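Local coordinates for argininosuccinate lyase (Chelativorans sp., PDB 6RXA), which acts as EDDS lyase, a C–N lyase of the aspartase/fumarase superfamily, here engineered for enantioselective synthesis of chiral synthons for artificial dipeptide sweeteners, at the interface of chains A and B and the interface of chains A and C. Numbering follows the deposited sequence. Chains: chain A/B/C, Argininosuccinate lyase.

Contacts 1 and 3 belong to one two-fold symmetric interface between chains A and B, and the centres of their C-alpha atoms lie about 19 Å apart. Helix 228-233 of chain A serves both, with A:Glu230 in contact 1 and A:Ala233 in contact 3. Contact 2 joins chain A to chain C, its C-alpha centre about 56 Å from contact 1 and 47 Å from contact 3. In each subunit, helix 236-262, used in contact 3, leads into the loop 263-266 of contact 2, and helix 290-301 likewise follows Pro289. Helices thus connect separate interfaces of the deposited four-chain assembly.

Contact 1: the interface of chains A and B. Residues chain A 212, 224-227, 230; chain B 177, 446, 457.
A carboxylate gripping two successive backbone N-H groups is the main polar feature of this patch. B:Glu177, with CG anti to its backbone N (chi1 -171°) and the chain extended, crosses the side chains of A:Val225 and A:Val226 at about a right angle. OE2 accepts from A:Val226 N at 2.9 Å, and OE1 from A:Asn227 N at 2.8 Å, each through its syn lone pair. Glutamate suits the place because its two parallel acceptors match two adjacent donors, which fixes the rotation of the carboxylate.

Further hydrogen bonds probably hold the loop in shape. A:Arg212 gives NH2 to A:Val225 O (2.7 Å) and NH1 to A:Val226 O, both close to the guanidinium plane. NH1 also reaches across to the carbonyl of B:Lys446, 3.0 Å from its O, approaching from above that carbonyl plane. Arginine suits, its planar N-H groups reaching several carbonyls at once. A:Asn227 OD1 accepts from A:Glu230 N and so caps helix 228-233, whose start may help to stabilise the charge on B:Glu177. A water links A:Asn227 ND2 to B:Ser457 OG.

Apolar contact is lighter. A:Leu224 CD1 lies over one face of the A:Arg212 guanidinium and meets the aliphatic CD of B:Lys446 at 3.8 Å, the two chains crossing nearly perpendicularly. The A:Glu230 and B:Glu177 methylenes also touch.

In the fold, the chain A loop before helix 228-233 rests against helix 168-193 of chain B, near the start of its long helix 451-500.

Contact 2: the interface of chains A and C. Residues chain A 263-266, 285-289; chain C 157-158, 160-163, 365.
The tight part of this contact surrounds C:Lys161, whose long chain, bent at chi2 (-62°) and chi3, lies among chain A loops. Its NZ meets A:Ser263 O at 2.7 Å, nearly along the C=O axis, and forms a salt bridge with A:Asp265 OD1 at 2.9 Å from above the carboxylate plane. Lysine suits because its methylenes pack on A:Pro289 CD and slide antiparallel past A:Lys286, carrying the charge on to a carbonyl and an aspartate. A:Asp265 OD2 takes C:Glu162 N.

C:Tyr157 OH donates tip to tip to A:Glu266 OE2, from 64° above the carboxylate plane. A:Glu266 OE2 also lies 2.6 Å from C:Glu162 OE2, too close for two bare carboxylates, so one is probably protonated, with a raised pKa.

Waters fill in round A:Asp265 and A:Glu266, reaching C:Arg160 O and C:Glu162 O. The looser end is at A:Gln285, where a water links OE1 to C:Ser365 O, while NE2 hydrogen-bonds successive carbonyls, C:Glu162 O (3.1 Å) and C:Ala163 O (2.8 Å).

A:Lys286 NZ is held by C:Thr158 OG1 (2.7 Å) and A:Asn288 OD1. These residues contribute to a fumarate site seen in this protein, which holds no fumarate here; the interface thus positions part of the signature loop SSxMPxKxN and helps build an active site shared between subunits.

Contact 3: the interface of chains A and B. Residues chain A 233, 236, 313-319; chain B 249-251, 253-254, 257, 296, 300.
B:Arg254 hides the most surface of any residue in this helix-to-loop patch, where helix 236-262 of chain B meets the end of helix 303-314 and the following loop of chain A. Its chain runs straight to chi3 (76°), where it bends to lay the guanidinium flat between A:Tyr318 and A:Leu313. The ring of A:Tyr318 stacks on one face, its plane turned 27° from the guanidinium, in a cation-pi contact with CZ 4.1 Å from the centroid. A:Leu313 CD2 covers the opposite face. Around the edge, NH2 donates to A:Ala233 O at 2.8 Å in an almost straight bond, and NE donates to A:Glu317 O at 2.9 Å. Arginine suits because its flat cation offers faces to an aromatic and an aliphatic group and N-H edges to backbone carbonyls. An alanine here would remove both bonds and the stacked cation, and would probably loosen the packing at A:Tyr318 and the hold on the loop.

A:Asn314 and A:Leu313 bury the next largest areas. The A:Asn314 carbonyl O receives B:Arg296 NH2 at 2.8 Å on a lone pair, while its CB packs on the rim of B:Phe300 at CD1, 3.8 Å away, the amide and ring planes almost perpendicular. A:Leu313 CB rests on B:Ser250. In the second shell, B:Ser253 OG accepts B:Arg296 NE and so steers that guanidinium.

Directly across the interface, B:Ser257 OG donates to A:Glu317 OE2 at 2.6 Å, through the anti lone pair of that carboxylate oxygen.

Contact 1: the interface of chains A and B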
# COMPACT_ATOMS: atom_id res chain seq x y z
N ARG A 212 8.56 27.40 26.79
CA ARG A 212 7.88 26.62 25.76
C ARG A 212 6.37 26.67 25.92
O ARG A 212 5.64 26.60 24.91
CB ARG A 212 8.38 25.18 25.82
CG ARG A 212 9.87 25.02 25.52
CD ARG A 212 10.24 23.54 25.34
NE ARG A 212 9.44 22.95 24.28
CZ ARG A 212 9.14 21.66 24.18
NH1 ARG A 212 9.59 20.77 25.07
NH2 ARG A 212 8.37 21.25 23.17
N LEU A 224 2.37 20.33 25.10
CA LEU A 224 3.66 20.24 24.43
C LEU A 224 3.91 18.83 23.91
O LEU A 224 3.43 17.84 24.47
CB LEU A 224 4.80 20.57 25.39
CG LEU A 224 4.78 21.96 26.01
CD1 LEU A 224 5.98 22.15 26.89
CD2 LEU A 224 4.71 23.04 24.93
N VAL A 225 4.66 18.74 22.82
CA VAL A 225 5.46 17.54 22.54
C VAL A 225 6.70 17.73 23.41
O VAL A 225 7.48 18.66 23.18
CB VAL A 225 5.84 17.42 21.07
CG1 VAL A 225 6.68 16.15 20.86
CG2 VAL A 225 4.63 17.42 20.13
N VAL A 226 6.84 16.92 24.45
CA VAL A 226 7.79 17.26 25.50
C VAL A 226 9.23 17.00 25.05
O VAL A 226 10.02 17.94 24.91
CB VAL A 226 7.46 16.55 26.82
CG1 VAL A 226 8.50 16.88 27.90
CG2 VAL A 226 6.05 16.97 27.28
N ASN A 227 9.57 15.74 24.82
CA ASN A 227 10.94 15.38 24.48
C ASN A 227 11.35 16.01 23.15
O ASN A 227 10.60 15.99 22.18
CB ASN A 227 11.07 13.87 24.44
CG ASN A 227 12.45 13.42 24.06
OD1 ASN A 227 12.80 13.40 22.88
ND2 ASN A 227 13.26 13.05 25.06
N GLU A 230 11.46 13.75 20.10
CA GLU A 230 10.09 13.50 19.65
C GLU A 230 9.52 14.74 18.97
O GLU A 230 8.75 14.61 18.01
CB GLU A 230 9.23 13.05 20.83
CG GLU A 230 7.78 12.72 20.51
CD GLU A 230 7.59 11.50 19.62
OE1 GLU A 230 8.58 10.95 19.08
OE2 GLU A 230 6.42 11.09 19.48
N GLU B 177 7.99 8.46 24.91
CA GLU B 177 6.87 9.34 24.55
C GLU B 177 6.14 8.82 23.32
O GLU B 177 4.90 8.87 23.26
CB GLU B 177 7.40 10.77 24.37
CG GLU B 177 6.30 11.84 24.22
CD GLU B 177 6.77 13.27 24.47
OE1 GLU B 177 7.91 13.48 24.91
OE2 GLU B 177 5.94 14.18 24.26
N LYS B 446 12.23 21.83 29.44
CA LYS B 446 11.36 20.67 29.29
C LYS B 446 11.75 19.87 28.05
O LYS B 446 11.85 20.42 26.95
CB LYS B 446 9.90 21.10 29.18
CG LYS B 446 9.34 21.75 30.43
CD LYS B 446 7.90 22.19 30.19
CE LYS B 446 7.23 22.70 31.45
NZ LYS B 446 5.78 22.90 31.20
N SER B 457 11.20 13.71 33.22
CA SER B 457 10.44 12.93 32.26
C SER B 457 10.33 11.48 32.69
O SER B 457 9.29 10.84 32.48
CB SER B 457 11.09 13.01 30.88
OG SER B 457 10.83 14.26 30.27
O HOH W 1 12.55 13.70 27.79

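Contact 2: the interface of chains A and C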
# COMPACT_ATOMS: atom_id res chain seq x y z
N SER A 263 -29.20 2.61 -8.09
CA SER A 263 -29.58 3.46 -9.21
C SER A 263 -29.17 2.89 -10.56
O SER A 263 -29.30 3.59 -11.57
CB SER A 263 -29.06 4.89 -9.01
OG SER A 263 -27.64 4.94 -8.90
N THR A 264 -28.74 1.64 -10.62
CA THR A 264 -28.57 0.98 -11.91
C THR A 264 -29.89 0.96 -12.65
O THR A 264 -30.98 1.07 -12.06
CB THR A 264 -28.07 -0.46 -11.77
OG1 THR A 264 -28.94 -1.22 -10.92
CG2 THR A 264 -26.63 -0.48 -11.27
N ASP A 265 -29.80 0.77 -13.97
CA ASP A 265 -31.00 0.60 -14.79
C ASP A 265 -31.79 -0.64 -14.37
O ASP A 265 -33.01 -0.69 -14.58
CB ASP A 265 -30.59 0.48 -16.26
CG ASP A 265 -29.92 1.74 -16.78
OD1 ASP A 265 -30.36 2.84 -16.40
OD2 ASP A 265 -28.98 1.64 -17.58
N GLU A 266 -31.12 -1.63 -13.80
CA GLU A 266 -31.74 -2.89 -13.44
C GLU A 266 -32.35 -2.89 -12.05
O GLU A 266 -33.46 -3.42 -11.87
CB GLU A 266 -30.67 -3.98 -13.54
CG GLU A 266 -30.17 -4.24 -14.96
CD GLU A 266 -29.13 -3.25 -15.45
OE1 GLU A 266 -28.61 -2.45 -14.64
OE2 GLU A 266 -28.84 -3.30 -16.67
N GLN A 285 -28.84 8.31 -23.86
CA GLN A 285 -29.63 7.77 -22.77
C GLN A 285 -28.96 7.88 -21.41
O GLN A 285 -29.63 7.67 -20.39
CB GLN A 285 -30.01 6.30 -23.03
CG GLN A 285 -28.97 5.25 -22.65
CD GLN A 285 -27.86 5.06 -23.65
OE1 GLN A 285 -27.79 5.74 -24.67
NE2 GLN A 285 -26.95 4.13 -23.34
N LYS A 286 -27.66 8.21 -21.34
CA LYS A 286 -26.95 8.05 -20.08
C LYS A 286 -27.35 9.10 -19.04
O LYS A 286 -27.36 10.30 -19.31
CB LYS A 286 -25.44 8.10 -20.27
CG LYS A 286 -24.80 6.86 -20.85
CD LYS A 286 -25.10 5.63 -20.01
CE LYS A 286 -23.95 4.64 -20.03
NZ LYS A 286 -22.82 5.13 -19.23
N LYS A 287 -27.65 8.63 -17.84
CA LYS A 287 -27.68 9.46 -16.64
C LYS A 287 -26.60 8.87 -15.75
O LYS A 287 -26.84 7.87 -15.06
CB LYS A 287 -29.05 9.46 -15.99
CG LYS A 287 -29.09 10.36 -14.77
CD LYS A 287 -30.49 10.56 -14.24
CE LYS A 287 -30.44 11.28 -12.90
NZ LYS A 287 -31.76 11.91 -12.53
N ASN A 288 -25.40 9.44 -15.78
CA ASN A 288 -24.22 8.78 -15.24
C ASN A 288 -23.95 9.22 -13.80
O ASN A 288 -24.03 10.41 -13.49
CB ASN A 288 -23.00 9.11 -16.07
CG ASN A 288 -22.93 8.33 -17.35
OD1 ASN A 288 -23.39 7.18 -17.42
ND2 ASN A 288 -22.34 8.92 -18.37
N PRO A 289 -23.58 8.26 -12.94
CA PRO A 289 -23.31 8.57 -11.52
C PRO A 289 -21.91 9.12 -11.30
O PRO A 289 -21.10 8.57 -10.55
CB PRO A 289 -23.54 7.20 -10.85
CG PRO A 289 -23.07 6.22 -11.91
CD PRO A 289 -23.52 6.81 -13.22
N TYR C 157 -21.84 -2.30 -20.16
CA TYR C 157 -22.00 -1.21 -19.21
C TYR C 157 -20.78 -0.30 -19.23
O TYR C 157 -19.65 -0.74 -19.46
CB TYR C 157 -22.14 -1.78 -17.77
CG TYR C 157 -23.39 -2.61 -17.61
CD1 TYR C 157 -23.39 -3.96 -17.95
CD2 TYR C 157 -24.57 -2.04 -17.16
CE1 TYR C 157 -24.54 -4.71 -17.85
CE2 TYR C 157 -25.72 -2.77 -17.06
CZ TYR C 157 -25.71 -4.12 -17.40
OH TYR C 157 -26.86 -4.87 -17.31
N THR C 158 -21.02 0.99 -19.00
CA THR C 158 -19.97 1.90 -18.56
C THR C 158 -20.50 2.65 -17.34
O THR C 158 -21.68 3.02 -17.30
CB THR C 158 -19.53 2.89 -19.65
OG1 THR C 158 -20.61 3.75 -19.99
CG2 THR C 158 -19.07 2.17 -20.91
N ARG C 160 -21.41 1.51 -14.64
CA ARG C 160 -22.51 0.71 -14.09
C ARG C 160 -23.87 1.13 -14.64
O ARG C 160 -24.91 0.94 -13.99
CB ARG C 160 -22.49 0.66 -12.56
CG ARG C 160 -21.25 -0.02 -12.01
CD ARG C 160 -21.22 0.08 -10.49
NE ARG C 160 -20.20 -0.76 -9.90
CZ ARG C 160 -19.88 -0.76 -8.61
NH1 ARG C 160 -20.42 0.11 -7.78
NH2 ARG C 160 -19.01 -1.66 -8.14
N LYS C 161 -23.87 1.68 -15.85
CA LYS C 161 -25.09 2.03 -16.57
C LYS C 161 -25.06 1.39 -17.95
O LYS C 161 -24.02 1.27 -18.59
CB LYS C 161 -25.23 3.56 -16.72
CG LYS C 161 -25.73 4.28 -15.45
CD LYS C 161 -27.14 3.80 -15.07
CE LYS C 161 -28.01 4.91 -14.45
NZ LYS C 161 -29.40 4.46 -14.16
N GLU C 162 -26.24 0.96 -18.43
CA GLU C 162 -26.30 0.31 -19.73
C GLU C 162 -25.84 1.26 -20.82
O GLU C 162 -26.31 2.41 -20.89
CB GLU C 162 -27.73 -0.15 -20.03
CG GLU C 162 -28.26 -1.22 -19.09
CD GLU C 162 -29.49 -1.93 -19.60
OE1 GLU C 162 -29.85 -1.75 -20.78
OE2 GLU C 162 -30.12 -2.68 -18.80
N ALA C 163 -24.93 0.78 -21.67
CA ALA C 163 -24.26 1.61 -22.67
C ALA C 163 -24.73 1.31 -24.08
O ALA C 163 -25.44 2.13 -24.67
CB ALA C 163 -22.74 1.50 -22.52
N SER C 365 -30.17 1.29 -24.61
CA SER C 365 -28.80 1.18 -25.11
C SER C 365 -28.71 1.35 -26.62
O SER C 365 -27.59 1.54 -27.13
CB SER C 365 -28.20 -0.16 -24.67
OG SER C 365 -28.72 -1.23 -25.43
O HOH W 2 -27.30 -0.07 -15.11
O HOH W 3 -28.28 3.56 -19.34
O HOH W 4 -26.66 4.22 -26.69

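Contact 3: the interface of chains A and B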
# COMPACT_ATOMS: atom_id res chain seq x y z
N ALA A 233 11.46 14.50 15.42
CA ALA A 233 11.39 13.20 14.78
C ALA A 233 9.98 12.65 14.71
O ALA A 233 9.68 11.82 13.83
CB ALA A 233 12.28 12.20 15.53
N ASP A 236 4.09 10.37 13.77
CA ASP A 236 3.03 9.36 13.76
C ASP A 236 1.66 10.00 13.55
O ASP A 236 0.76 9.36 13.02
CB ASP A 236 3.02 8.56 15.06
CG ASP A 236 4.18 7.58 15.18
OD1 ASP A 236 5.05 7.53 14.28
OD2 ASP A 236 4.15 6.83 16.18
N LEU A 313 8.51 6.25 7.16
CA LEU A 313 8.86 6.08 8.57
C LEU A 313 9.55 4.75 8.80
O LEU A 313 10.46 4.66 9.64
CB LEU A 313 7.61 6.22 9.43
CG LEU A 313 6.94 7.60 9.40
CD1 LEU A 313 5.75 7.64 10.34
CD2 LEU A 313 7.96 8.68 9.74
N ASN A 314 9.16 3.72 8.06
CA ASN A 314 9.84 2.44 8.14
C ASN A 314 11.24 2.46 7.55
O ASN A 314 11.97 1.47 7.69
CB ASN A 314 9.00 1.40 7.40
CG ASN A 314 7.93 0.81 8.26
OD1 ASN A 314 8.20 0.40 9.39
ND2 ASN A 314 6.71 0.74 7.74
N ALA A 315 11.65 3.53 6.89
CA ALA A 315 12.89 3.56 6.14
C ALA A 315 14.03 4.30 6.84
O ALA A 315 15.16 4.30 6.32
CB ALA A 315 12.66 4.22 4.77
N ILE A 316 13.76 4.95 7.97
CA ILE A 316 14.71 5.85 8.61
C ILE A 316 14.98 5.44 10.06
O ILE A 316 14.56 4.38 10.51
CB ILE A 316 14.21 7.31 8.51
CG1 ILE A 316 12.86 7.49 9.22
CG2 ILE A 316 14.10 7.72 7.03
CD1 ILE A 316 12.46 8.92 9.48
N GLU A 317 15.73 6.28 10.78
CA GLU A 317 15.97 6.14 12.21
C GLU A 317 14.98 7.04 12.97
O GLU A 317 14.11 7.68 12.37
CB GLU A 317 17.42 6.48 12.54
CG GLU A 317 18.43 5.49 11.94
CD GLU A 317 18.56 5.61 10.43
OE1 GLU A 317 18.78 6.75 9.95
OE2 GLU A 317 18.48 4.56 9.76
N TYR A 318 15.10 7.08 14.30
CA TYR A 318 14.19 7.90 15.11
C TYR A 318 14.80 9.29 15.24
O TYR A 318 15.18 9.75 16.32
CB TYR A 318 13.85 7.27 16.47
CG TYR A 318 12.43 7.67 16.82
CD1 TYR A 318 11.35 6.94 16.35
CD2 TYR A 318 12.16 8.82 17.53
CE1 TYR A 318 10.05 7.35 16.59
CE2 TYR A 318 10.86 9.24 17.78
CZ TYR A 318 9.80 8.49 17.31
OH TYR A 318 8.50 8.91 17.55
N GLN A 319 14.88 9.94 14.07
CA GLN A 319 15.56 11.20 13.89
C GLN A 319 14.72 12.16 13.06
O GLN A 319 13.82 11.75 12.32
CB GLN A 319 16.83 10.99 13.03
CG GLN A 319 17.92 10.19 13.68
CD GLN A 319 19.07 9.90 12.73
OE1 GLN A 319 19.23 10.55 11.69
NE2 GLN A 319 19.87 8.89 13.08
N LEU B 249 4.81 -0.30 14.80
CA LEU B 249 5.98 -1.04 14.32
C LEU B 249 6.92 -0.14 13.54
O LEU B 249 8.13 -0.41 13.52
CB LEU B 249 5.57 -2.28 13.52
CG LEU B 249 5.12 -3.47 14.38
CD1 LEU B 249 4.45 -4.54 13.54
CD2 LEU B 249 6.31 -4.06 15.12
N SER B 250 6.41 0.91 12.89
CA SER B 250 7.32 1.80 12.18
C SER B 250 8.25 2.50 13.16
O SER B 250 9.43 2.72 12.84
CB SER B 250 6.58 2.81 11.28
OG SER B 250 6.09 3.91 12.03
N GLY B 251 7.77 2.82 14.36
CA GLY B 251 8.66 3.42 15.35
C GLY B 251 9.65 2.42 15.89
O GLY B 251 10.78 2.78 16.23
N SER B 253 10.82 -0.13 14.02
CA SER B 253 11.81 -0.18 12.95
C SER B 253 12.83 0.95 13.07
O SER B 253 14.03 0.75 12.87
CB SER B 253 11.11 -0.14 11.59
OG SER B 253 12.07 -0.02 10.56
N ARG B 254 12.36 2.16 13.38
CA ARG B 254 13.26 3.30 13.47
C ARG B 254 14.26 3.14 14.60
O ARG B 254 15.44 3.46 14.45
CB ARG B 254 12.43 4.58 13.62
CG ARG B 254 11.69 4.93 12.34
CD ARG B 254 10.64 6.01 12.52
NE ARG B 254 11.25 7.32 12.62
CZ ARG B 254 10.59 8.41 12.98
NH1 ARG B 254 9.29 8.31 13.32
NH2 ARG B 254 11.23 9.59 13.00
N SER B 257 16.74 0.47 13.49
CA SER B 257 17.69 1.04 12.54
C SER B 257 18.71 1.93 13.26
O SER B 257 19.91 1.88 12.95
CB SER B 257 16.92 1.82 11.47
OG SER B 257 17.74 2.16 10.37
N ARG B 296 12.73 -5.30 11.97
CA ARG B 296 12.33 -4.41 10.89
C ARG B 296 11.48 -5.14 9.85
O ARG B 296 10.49 -4.60 9.36
CB ARG B 296 13.55 -3.78 10.23
CG ARG B 296 14.35 -2.86 11.15
CD ARG B 296 15.40 -2.06 10.38
NE ARG B 296 14.76 -0.95 9.68
CZ ARG B 296 15.26 -0.31 8.63
NH1 ARG B 296 16.42 -0.68 8.10
NH2 ARG B 296 14.58 0.69 8.10
N PHE B 300 7.90 -3.93 8.24
CA PHE B 300 7.57 -3.74 6.83
C PHE B 300 6.39 -4.62 6.45
O PHE B 300 5.48 -4.19 5.72
CB PHE B 300 8.77 -4.12 5.96
CG PHE B 300 10.07 -3.49 6.35
CD1 PHE B 300 10.12 -2.24 6.96
CD2 PHE B 300 11.25 -4.15 6.08
CE1 PHE B 300 11.35 -1.69 7.29
CE2 PHE B 300 12.46 -3.60 6.39
CZ PHE B 300 12.52 -2.38 7.00
O HOH W 5 16.93 2.55 7.75